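Local coordinates for protein aerobactin synthase IucC (Klebsiella pneumoniae, PDB 6CN7) that probably catalyses the ATP-dependent attachment of a second N-acetyl-N-hydroxylysine to a citryl intermediate, the step that completes the siderophore aerobactin, at residues V406-G418 and Y519-F533. The protein carries 5 engineered substitutions. Numbering follows the deposited sequence.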
ATOM      1  N   VAL A 406      34.006 -11.059  22.289  1.00 44.56           N
ATOM      2  CA  VAL A 406      33.280  -9.940  21.686  1.00 46.96           C
ATOM      3  C   VAL A 406      34.093  -8.652  21.724  1.00 46.29           C
ATOM      4  O   VAL A 406      34.321  -8.024  20.691  1.00 48.44           O
ATOM      5  CB  VAL A 406      31.914  -9.757  22.386  1.00 46.84           C
ATOM      6  CG1 VAL A 406      31.174  -8.551  21.810  1.00 49.88           C
ATOM      7  CG2 VAL A 406      31.067 -11.013  22.246  1.00 46.78           C
ATOM      8  N   VAL A 407      34.543  -8.244  22.908  1.00 46.11           N
ATOM      9  CA  VAL A 407      35.057  -6.888  23.077  1.00 46.76           C
ATOM     10  C   VAL A 407      36.500  -6.786  22.603  1.00 48.98           C
ATOM     11  O   VAL A 407      36.877  -5.806  21.949  1.00 48.06           O
ATOM     12  CB  VAL A 407      34.908  -6.451  24.547  1.00 46.72           C
ATOM     13  CG1 VAL A 407      35.409  -5.025  24.736  1.00 42.83           C
ATOM     14  CG2 VAL A 407      33.452  -6.569  24.990  1.00 47.27           C
ATOM     15  N   VAL A 408      37.327  -7.784  22.918  1.00 47.63           N
ATOM     16  CA  VAL A 408      38.738  -7.728  22.539  1.00 44.43           C
ATOM     17  C   VAL A 408      38.906  -7.532  21.035  1.00 45.15           C
ATOM     18  O   VAL A 408      39.620  -6.600  20.632  1.00 47.68           O
ATOM     19  CB  VAL A 408      39.477  -8.966  23.058  1.00 51.86           C
ATOM     20  CG1 VAL A 408      40.930  -8.965  22.588  1.00 49.57           C
ATOM     21  CG2 VAL A 408      39.410  -9.023  24.580  1.00 53.63           C
ATOM     22  N   PRO A 409      38.297  -8.347  20.166  1.00 42.55           N
ATOM     23  CA  PRO A 409      38.488  -8.120  18.720  1.00 43.45           C
ATOM     24  C   PRO A 409      38.083  -6.725  18.277  1.00 45.27           C
ATOM     25  O   PRO A 409      38.797  -6.094  17.488  1.00 48.38           O
ATOM     26  CB  PRO A 409      37.604  -9.196  18.070  1.00 43.65           C
ATOM     27  CG  PRO A 409      37.332 -10.185  19.135  1.00 46.62           C
ATOM     28  CD  PRO A 409      37.378  -9.464  20.433  1.00 42.97           C
ATOM     29  N   LEU A 410      36.951  -6.223  18.770  1.00 45.59           N
ATOM     30  CA  LEU A 410      36.474  -4.912  18.341  1.00 45.20           C
ATOM     31  C   LEU A 410      37.391  -3.801  18.834  1.00 41.23           C
ATOM     32  O   LEU A 410      37.682  -2.855  18.093  1.00 44.79           O
ATOM     33  CB  LEU A 410      35.046  -4.690  18.838  1.00 44.13           C
ATOM     34  CG  LEU A 410      33.989  -5.634  18.256  1.00 49.61           C
ATOM     35  CD1 LEU A 410      32.658  -5.433  18.957  1.00 52.62           C
ATOM     36  CD2 LEU A 410      33.839  -5.423  16.757  1.00 53.68           C
ATOM     37  N   TYR A 411      37.858  -3.893  20.080  1.00 41.32           N
ATOM     38  CA  TYR A 411      38.745  -2.862  20.607  1.00 38.69           C
ATOM     39  C   TYR A 411      40.116  -2.932  19.951  1.00 46.12           C
ATOM     40  O   TYR A 411      40.734  -1.895  19.681  1.00 48.42           O
ATOM     41  CB  TYR A 411      38.861  -3.006  22.122  1.00 38.49           C
ATOM     42  CG  TYR A 411      39.583  -1.866  22.800  1.00 43.04           C
ATOM     43  CD1 TYR A 411      39.133  -0.559  22.667  1.00 42.64           C
ATOM     44  CD2 TYR A 411      40.700  -2.096  23.589  1.00 41.76           C
ATOM     45  CE1 TYR A 411      39.785   0.489  23.287  1.00 40.35           C
ATOM     46  CE2 TYR A 411      41.358  -1.055  24.215  1.00 44.03           C
ATOM     47  CZ  TYR A 411      40.894   0.234  24.062  1.00 44.09           C
ATOM     48  OH  TYR A 411      41.548   1.274  24.684  1.00 48.35           O
ATOM     49  N   HIS A 412      40.605  -4.145  19.683  1.00 40.76           N
ATOM     50  CA  HIS A 412      41.886  -4.301  19.002  1.00 44.74           C
ATOM     51  C   HIS A 412      41.816  -3.762  17.579  1.00 43.35           C
ATOM     52  O   HIS A 412      42.715  -3.042  17.130  1.00 44.54           O
ATOM     53  CB  HIS A 412      42.298  -5.774  19.004  1.00 49.60           C
ATOM     54  CG  HIS A 412      43.559  -6.053  18.247  1.00 50.92           C
ATOM     55  ND1 HIS A 412      44.795  -5.614  18.668  1.00 51.78           N
ATOM     56  CD2 HIS A 412      43.775  -6.736  17.098  1.00 52.71           C
ATOM     57  CE1 HIS A 412      45.718  -6.010  17.811  1.00 51.00           C
ATOM     58  NE2 HIS A 412      45.125  -6.691  16.849  1.00 54.34           N
ATOM     59  N   LEU A 413      40.753  -4.109  16.848  1.00 46.77           N
ATOM     60  CA  LEU A 413      40.566  -3.561  15.509  1.00 52.99           C
ATOM     61  C   LEU A 413      40.647  -2.040  15.525  1.00 55.25           C
ATOM     62  O   LEU A 413      41.268  -1.431  14.645  1.00 51.15           O
ATOM     63  CB  LEU A 413      39.220  -4.022  14.944  1.00 51.14           C
ATOM     64  CG  LEU A 413      38.876  -3.584  13.517  1.00 52.42           C
ATOM     65  CD1 LEU A 413      39.885  -4.128  12.518  1.00 53.18           C
ATOM     66  CD2 LEU A 413      37.471  -4.032  13.150  1.00 50.04           C
ATOM     67  N   LEU A 414      40.042  -1.408  16.535  1.00 52.04           N
ATOM     68  CA  LEU A 414      40.034   0.051  16.608  1.00 49.86           C
ATOM     69  C   LEU A 414      41.424   0.604  16.904  1.00 50.83           C
ATOM     70  O   LEU A 414      41.915   1.490  16.195  1.00 49.00           O
ATOM     71  CB  LEU A 414      39.038   0.512  17.673  1.00 50.01           C
ATOM     72  CG  LEU A 414      39.071   2.001  18.037  1.00 55.65           C
ATOM     73  CD1 LEU A 414      38.770   2.861  16.820  1.00 57.73           C
ATOM     74  CD2 LEU A 414      38.095   2.303  19.162  1.00 55.79           C
ATOM     75  N   CYS A 415      42.074   0.097  17.954  1.00 50.58           N
ATOM     76  CA  CYS A 415      43.318   0.708  18.414  1.00 48.35           C
ATOM     77  C   CYS A 415      44.473   0.457  17.456  1.00 47.71           C
ATOM     78  O   CYS A 415      45.379   1.293  17.355  1.00 49.69           O
ATOM     79  CB  CYS A 415      43.668   0.191  19.806  1.00 47.58           C
ATOM     80  SG  CYS A 415      42.427   0.591  21.045  1.00 50.19           S
ATOM     81  N   ARG A 416      44.470  -0.675  16.752  1.00 49.44           N
ATOM     82  CA  ARG A 416      45.564  -1.009  15.847  1.00 53.82           C
ATOM     83  C   ARG A 416      45.337  -0.474  14.440  1.00 53.97           C
ATOM     84  O   ARG A 416      46.274   0.035  13.816  1.00 55.07           O
ATOM     85  CB  ARG A 416      45.756  -2.526  15.800  1.00 56.78           C
ATOM     86  CG  ARG A 416      46.757  -3.022  14.743  1.00 66.37           C
ATOM     87  CD  ARG A 416      48.002  -3.583  15.388  1.00 69.34           C
ATOM     88  NE  ARG A 416      48.920  -4.179  14.417  1.00 80.60           N
ATOM     89  CZ  ARG A 416      49.132  -5.483  14.267  1.00 84.73           C
ATOM     90  NH1 ARG A 416      48.504  -6.371  15.029  1.00 82.11           N
ATOM     91  NH2 ARG A 416      49.994  -5.908  13.350  1.00 86.36           N
ATOM     92  N   TYR A 417      44.112  -0.574  13.929  1.00 54.90           N
ATOM     93  CA  TYR A 417      43.818  -0.223  12.548  1.00 58.23           C
ATOM     94  C   TYR A 417      42.960   1.029  12.416  1.00 61.49           C
ATOM     95  O   TYR A 417      42.634   1.421  11.292  1.00 62.45           O
ATOM     96  CB  TYR A 417      43.125  -1.400  11.854  1.00 56.78           C
ATOM     97  CG  TYR A 417      43.930  -2.679  11.892  1.00 56.77           C
ATOM     98  CD1 TYR A 417      45.023  -2.855  11.056  1.00 59.36           C
ATOM     99  CD2 TYR A 417      43.599  -3.707  12.762  1.00 57.89           C
ATOM    100  CE1 TYR A 417      45.768  -4.017  11.087  1.00 58.14           C
ATOM    101  CE2 TYR A 417      44.333  -4.876  12.798  1.00 59.03           C
ATOM    102  CZ  TYR A 417      45.417  -5.023  11.958  1.00 59.20           C
ATOM    103  OH  TYR A 417      46.155  -6.182  11.990  1.00 62.35           O
ATOM    104  N   GLY A 418      42.587   1.665  13.523  1.00 59.22           N
ATOM    105  CA  GLY A 418      41.779   2.870  13.447  1.00 56.38           C
ATOM    106  C   GLY A 418      40.429   2.659  12.798  1.00 54.50           C
ATOM    107  O   GLY A 418      39.900   3.580  12.167  1.00 53.50           O
ATOM    108  N   TYR A 519      44.461  -7.624  28.156  1.00 52.28           N
ATOM    109  CA  TYR A 519      44.689  -7.467  26.724  1.00 52.18           C
ATOM    110  C   TYR A 519      45.697  -6.361  26.434  1.00 56.45           C
ATOM    111  O   TYR A 519      46.579  -6.521  25.582  1.00 56.63           O
ATOM    112  CB  TYR A 519      43.369  -7.180  26.013  1.00 51.42           C
ATOM    113  CG  TYR A 519      43.564  -6.428  24.726  1.00 53.41           C
ATOM    114  CD1 TYR A 519      43.961  -7.086  23.570  1.00 54.15           C
ATOM    115  CD2 TYR A 519      43.372  -5.057  24.671  1.00 55.01           C
ATOM    116  CE1 TYR A 519      44.153  -6.399  22.394  1.00 55.98           C
ATOM    117  CE2 TYR A 519      43.558  -4.359  23.501  1.00 54.81           C
ATOM    118  CZ  TYR A 519      43.949  -5.033  22.369  1.00 57.29           C
ATOM    119  OH  TYR A 519      44.132  -4.330  21.209  1.00 57.12           O
ATOM    120  N   MET A 520      45.577  -5.221  27.119  1.00 54.97           N
ATOM    121  CA  MET A 520      46.488  -4.111  26.856  1.00 55.91           C
ATOM    122  C   MET A 520      47.896  -4.421  27.353  1.00 57.51           C
ATOM    123  O   MET A 520      48.882  -4.032  26.714  1.00 58.99           O
ATOM    124  CB  MET A 520      45.948  -2.828  27.491  1.00 54.93           C
ATOM    125  CG  MET A 520      44.706  -2.289  26.786  1.00 55.73           C
ATOM    126  SD  MET A 520      44.158  -0.673  27.374  1.00 52.56           S
ATOM    127  CE  MET A 520      43.533  -1.085  29.000  1.00 45.95           C
ATOM    128  N   GLN A 521      48.015  -5.120  28.485  1.00 59.38           N
ATOM    129  CA  GLN A 521      49.324  -5.586  28.930  1.00 63.58           C
ATOM    130  C   GLN A 521      50.023  -6.374  27.830  1.00 59.28           C
ATOM    131  O   GLN A 521      51.231  -6.227  27.619  1.00 61.98           O
ATOM    132  CB  GLN A 521      49.187  -6.457  30.180  1.00 73.35           C
ATOM    133  CG  GLN A 521      49.212  -5.706  31.498  1.00 81.11           C
ATOM    134  CD  GLN A 521      49.406  -6.636  32.682  1.00 88.03           C
ATOM    135  OE1 GLN A 521      49.606  -7.840  32.512  1.00 88.89           O
ATOM    136  NE2 GLN A 521      49.351  -6.085  33.888  1.00 91.36           N
ATOM    137  N   GLU A 522      49.274  -7.217  27.118  1.00 58.70           N
ATOM    138  CA  GLU A 522      49.852  -8.077  26.095  1.00 59.81           C
ATOM    139  C   GLU A 522      50.319  -7.312  24.863  1.00 57.18           C
ATOM    140  O   GLU A 522      50.918  -7.922  23.970  1.00 52.52           O
ATOM    141  CB  GLU A 522      48.831  -9.143  25.688  1.00 63.25           C
ATOM    142  CG  GLU A 522      48.421 -10.066  26.831  1.00 71.63           C
ATOM    143  CD  GLU A 522      47.319 -11.035  26.448  1.00 79.02           C
ATOM    144  OE1 GLU A 522      46.697 -10.847  25.377  1.00 78.60           O
ATOM    145  OE2 GLU A 522      47.079 -11.990  27.218  1.00 83.66           O
ATOM    146  N   HIS A 523      50.068  -6.006  24.789  1.00 57.84           N
ATOM    147  CA  HIS A 523      50.443  -5.199  23.626  1.00 57.38           C
ATOM    148  C   HIS A 523      51.072  -3.891  24.091  1.00 58.19           C
ATOM    149  O   HIS A 523      50.539  -2.803  23.853  1.00 59.35           O
ATOM    150  CB  HIS A 523      49.225  -4.947  22.737  1.00 54.00           C
ATOM    151  CG  HIS A 523      48.638  -6.196  22.158  1.00 57.94           C
ATOM    152  ND1 HIS A 523      47.774  -7.008  22.859  1.00 58.65           N
ATOM    153  CD2 HIS A 523      48.804  -6.779  20.947  1.00 61.10           C
ATOM    154  CE1 HIS A 523      47.423  -8.032  22.101  1.00 60.16           C
ATOM    155  NE2 HIS A 523      48.036  -7.919  20.938  1.00 60.38           N
ATOM    156  N   PRO A 524      52.229  -3.964  24.753  1.00 56.32           N
ATOM    157  CA  PRO A 524      52.868  -2.733  25.245  1.00 59.49           C
ATOM    158  C   PRO A 524      53.306  -1.794  24.137  1.00 61.19           C
ATOM    159  O   PRO A 524      53.460  -0.592  24.389  1.00 58.00           O
ATOM    160  CB  PRO A 524      54.066  -3.258  26.048  1.00 62.49           C
ATOM    161  CG  PRO A 524      54.378  -4.580  25.438  1.00 58.85           C
ATOM    162  CD  PRO A 524      53.059  -5.156  24.996  1.00 57.71           C
ATOM    163  N   GLN A 525      53.512  -2.299  22.920  1.00 65.31           N
ATOM    164  CA  GLN A 525      53.877  -1.441  21.800  1.00 66.30           C
ATOM    165  C   GLN A 525      52.738  -0.527  21.363  1.00 62.13           C
ATOM    166  O   GLN A 525      52.954   0.333  20.503  1.00 61.15           O
ATOM    167  CB  GLN A 525      54.348  -2.291  20.613  1.00 72.33           C
ATOM    168  CG  GLN A 525      53.245  -3.036  19.852  1.00 76.58           C
ATOM    169  CD  GLN A 525      52.724  -4.249  20.595  1.00 74.50           C
ATOM    170  OE1 GLN A 525      53.246  -4.623  21.647  1.00 74.14           O
ATOM    171  NE2 GLN A 525      51.691  -4.875  20.047  1.00 70.70           N
ATOM    172  N   MET A 526      51.539  -0.697  21.921  1.00 61.26           N
ATOM    173  CA  MET A 526      50.395   0.155  21.619  1.00 55.85           C
ATOM    174  C   MET A 526      50.041   1.071  22.784  1.00 52.46           C
ATOM    175  O   MET A 526      48.920   1.587  22.842  1.00 48.67           O
ATOM    176  CB  MET A 526      49.182  -0.695  21.247  1.00 54.44           C
ATOM    177  CG  MET A 526      49.401  -1.631  20.082  1.00 56.48           C
ATOM    178  SD  MET A 526      47.978  -2.713  19.859  1.00 62.78           S
ATOM    179  CE  MET A 526      48.608  -3.776  18.586  1.00 71.48           C
ATOM    180  N   SER A 527      50.975   1.269  23.718  1.00 54.84           N
ATOM    181  CA  SER A 527      50.712   2.118  24.875  1.00 57.44           C
ATOM    182  C   SER A 527      50.057   3.433  24.467  1.00 56.55           C
ATOM    183  O   SER A 527      49.111   3.894  25.117  1.00 58.24           O
ATOM    184  CB  SER A 527      52.019   2.379  25.625  1.00 63.80           C
ATOM    185  OG  SER A 527      51.823   3.276  26.702  1.00 71.21           O
ATOM    186  N   ALA A 528      50.538   4.046  23.383  1.00 57.30           N
ATOM    187  CA  ALA A 528      49.997   5.333  22.959  1.00 59.28           C
ATOM    188  C   ALA A 528      48.609   5.181  22.350  1.00 59.88           C
ATOM    189  O   ALA A 528      47.712   5.985  22.629  1.00 62.51           O
ATOM    190  CB  ALA A 528      50.947   5.999  21.967  1.00 60.04           C
ATOM    191  N   ARG A 529      48.411   4.161  21.511  1.00 59.52           N
ATOM    192  CA  ARG A 529      47.098   3.941  20.912  1.00 55.04           C
ATOM    193  C   ARG A 529      46.023   3.792  21.980  1.00 52.98           C
ATOM    194  O   ARG A 529      44.895   4.270  21.808  1.00 50.29           O
ATOM    195  CB  ARG A 529      47.128   2.704  20.012  1.00 55.55           C
ATOM    196  CG  ARG A 529      48.039   2.825  18.799  1.00 59.57           C
ATOM    197  CD  ARG A 529      47.468   3.782  17.762  1.00 62.50           C
ATOM    198  NE  ARG A 529      48.357   3.936  16.611  1.00 63.96           N
ATOM    199  CZ  ARG A 529      48.368   3.131  15.554  1.00 62.37           C
ATOM    200  NH1 ARG A 529      47.538   2.097  15.485  1.00 59.48           N
ATOM    201  NH2 ARG A 529      49.214   3.360  14.559  1.00 63.98           N
ATOM    202  N   PHE A 530      46.352   3.132  23.093  1.00 55.55           N
ATOM    203  CA  PHE A 530      45.362   2.924  24.145  1.00 57.01           C
ATOM    204  C   PHE A 530      45.038   4.228  24.864  1.00 58.43           C
ATOM    205  O   PHE A 530      43.884   4.463  25.242  1.00 58.78           O
ATOM    206  CB  PHE A 530      45.863   1.868  25.132  1.00 55.31           C
ATOM    207  CG  PHE A 530      46.018   0.498  24.529  1.00 56.28           C
ATOM    208  CD1 PHE A 530      45.123   0.039  23.578  1.00 55.43           C
ATOM    209  CD2 PHE A 530      47.060  -0.329  24.911  1.00 56.69           C
ATOM    210  CE1 PHE A 530      45.259  -1.218  23.021  1.00 53.19           C
ATOM    211  CE2 PHE A 530      47.203  -1.590  24.355  1.00 57.75           C
ATOM    212  CZ  PHE A 530      46.300  -2.033  23.409  1.00 54.42           C
ATOM    213  N   ALA A 531      46.038   5.089  25.064  1.00 57.41           N
ATOM    214  CA  ALA A 531      45.762   6.418  25.599  1.00 57.22           C
ATOM    215  C   ALA A 531      44.854   7.198  24.657  1.00 59.98           C
ATOM    216  O   ALA A 531      43.997   7.971  25.101  1.00 61.91           O
ATOM    217  CB  ALA A 531      47.067   7.175  25.834  1.00 51.18           C
ATOM    218  N   LEU A 532      45.027   7.002  23.350  1.00 58.15           N
ATOM    219  CA  LEU A 532      44.206   7.702  22.369  1.00 57.93           C
ATOM    220  C   LEU A 532      42.775   7.180  22.358  1.00 54.83           C
ATOM    221  O   LEU A 532      41.848   7.933  22.038  1.00 51.97           O
ATOM    222  CB  LEU A 532      44.839   7.563  20.985  1.00 64.59           C
ATOM    223  CG  LEU A 532      44.193   8.334  19.833  1.00 68.65           C
ATOM    224  CD1 LEU A 532      44.316   9.834  20.043  1.00 70.20           C
ATOM    225  CD2 LEU A 532      44.829   7.922  18.517  1.00 71.25           C
ATOM    226  N   PHE A 533      42.576   5.905  22.699  1.00 55.30           N
ATOM    227  CA  PHE A 533      41.240   5.321  22.753  1.00 57.08           C
ATOM    228  C   PHE A 533      40.949   4.757  24.139  1.00 60.47           C
ATOM    229  O   PHE A 533      40.689   3.556  24.279  1.00 64.01           O
ATOM    230  CB  PHE A 533      41.093   4.201  21.717  1.00 57.09           C
ATOM    231  CG  PHE A 533      41.236   4.656  20.295  1.00 56.71           C
ATOM    232  CD1 PHE A 533      40.276   5.463  19.709  1.00 61.11           C
ATOM    233  CD2 PHE A 533      42.318   4.248  19.535  1.00 56.21           C
ATOM    234  CE1 PHE A 533      40.403   5.874  18.394  1.00 60.63           C
ATOM    235  CE2 PHE A 533      42.452   4.653  18.221  1.00 59.14           C
ATOM    236  CZ  PHE A 533      41.495   5.466  17.649  1.00 57.90           C
TER
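Tyr411 pushes its ring between Tyr519 and Phe533, and this is where the packing is dense. CG stands anti to the backbone N (chi1 -171°), which sends the ring off helix 406-417 until Tyr411 OH donates to Phe533 O, in the ring plane. At 2.5 Å the bond is very short, perhaps a little compressed in the model; Phe533 is the first residue past helix 527-532. Tyr411 CD2 lies 3.6 Å from Tyr519 CE2, and Cys415 SG sits over one face of the Tyr411 ring, toward its rim. Cys415 SG also meets the edge of the Phe530 ring, 3.7 Å from Phe530 CD1. Phe533 turns a face to Leu414, whose CG stands almost on the ring normal, 3.9 Å from the centroid. Also buried, His412 ND1 and Tyr519 OH share a hydrogen bond of 2.9 Å lying in both ring planes, the two rings nearly perpendicular.

The solvent side belongs to two partly exposed arginines. Arg529, bent at chi2, brings NH1 to the last turn of helix 406-417, where it bonds Cys415 O (3.0 Å) on a lone pair and Arg416 O (2.9 Å) from above the carbonyl plane; its NH2 forms a salt bridge out to Glu458. Arg416 CD meets Met526 CE at 3.3 Å, while the Arg416 guanidinium forms a salt bridge with Asp311, which also receives His412 NE2.

Within the FhuF-like region, the end of helix 505-521, the turn and helix 527-532 pack on helix 395-417; the axes of 406-417 and 527-532 cross at 108°. Helix 475-499 backs Tyr411 and Phe533, and helix 312-317 touches His412.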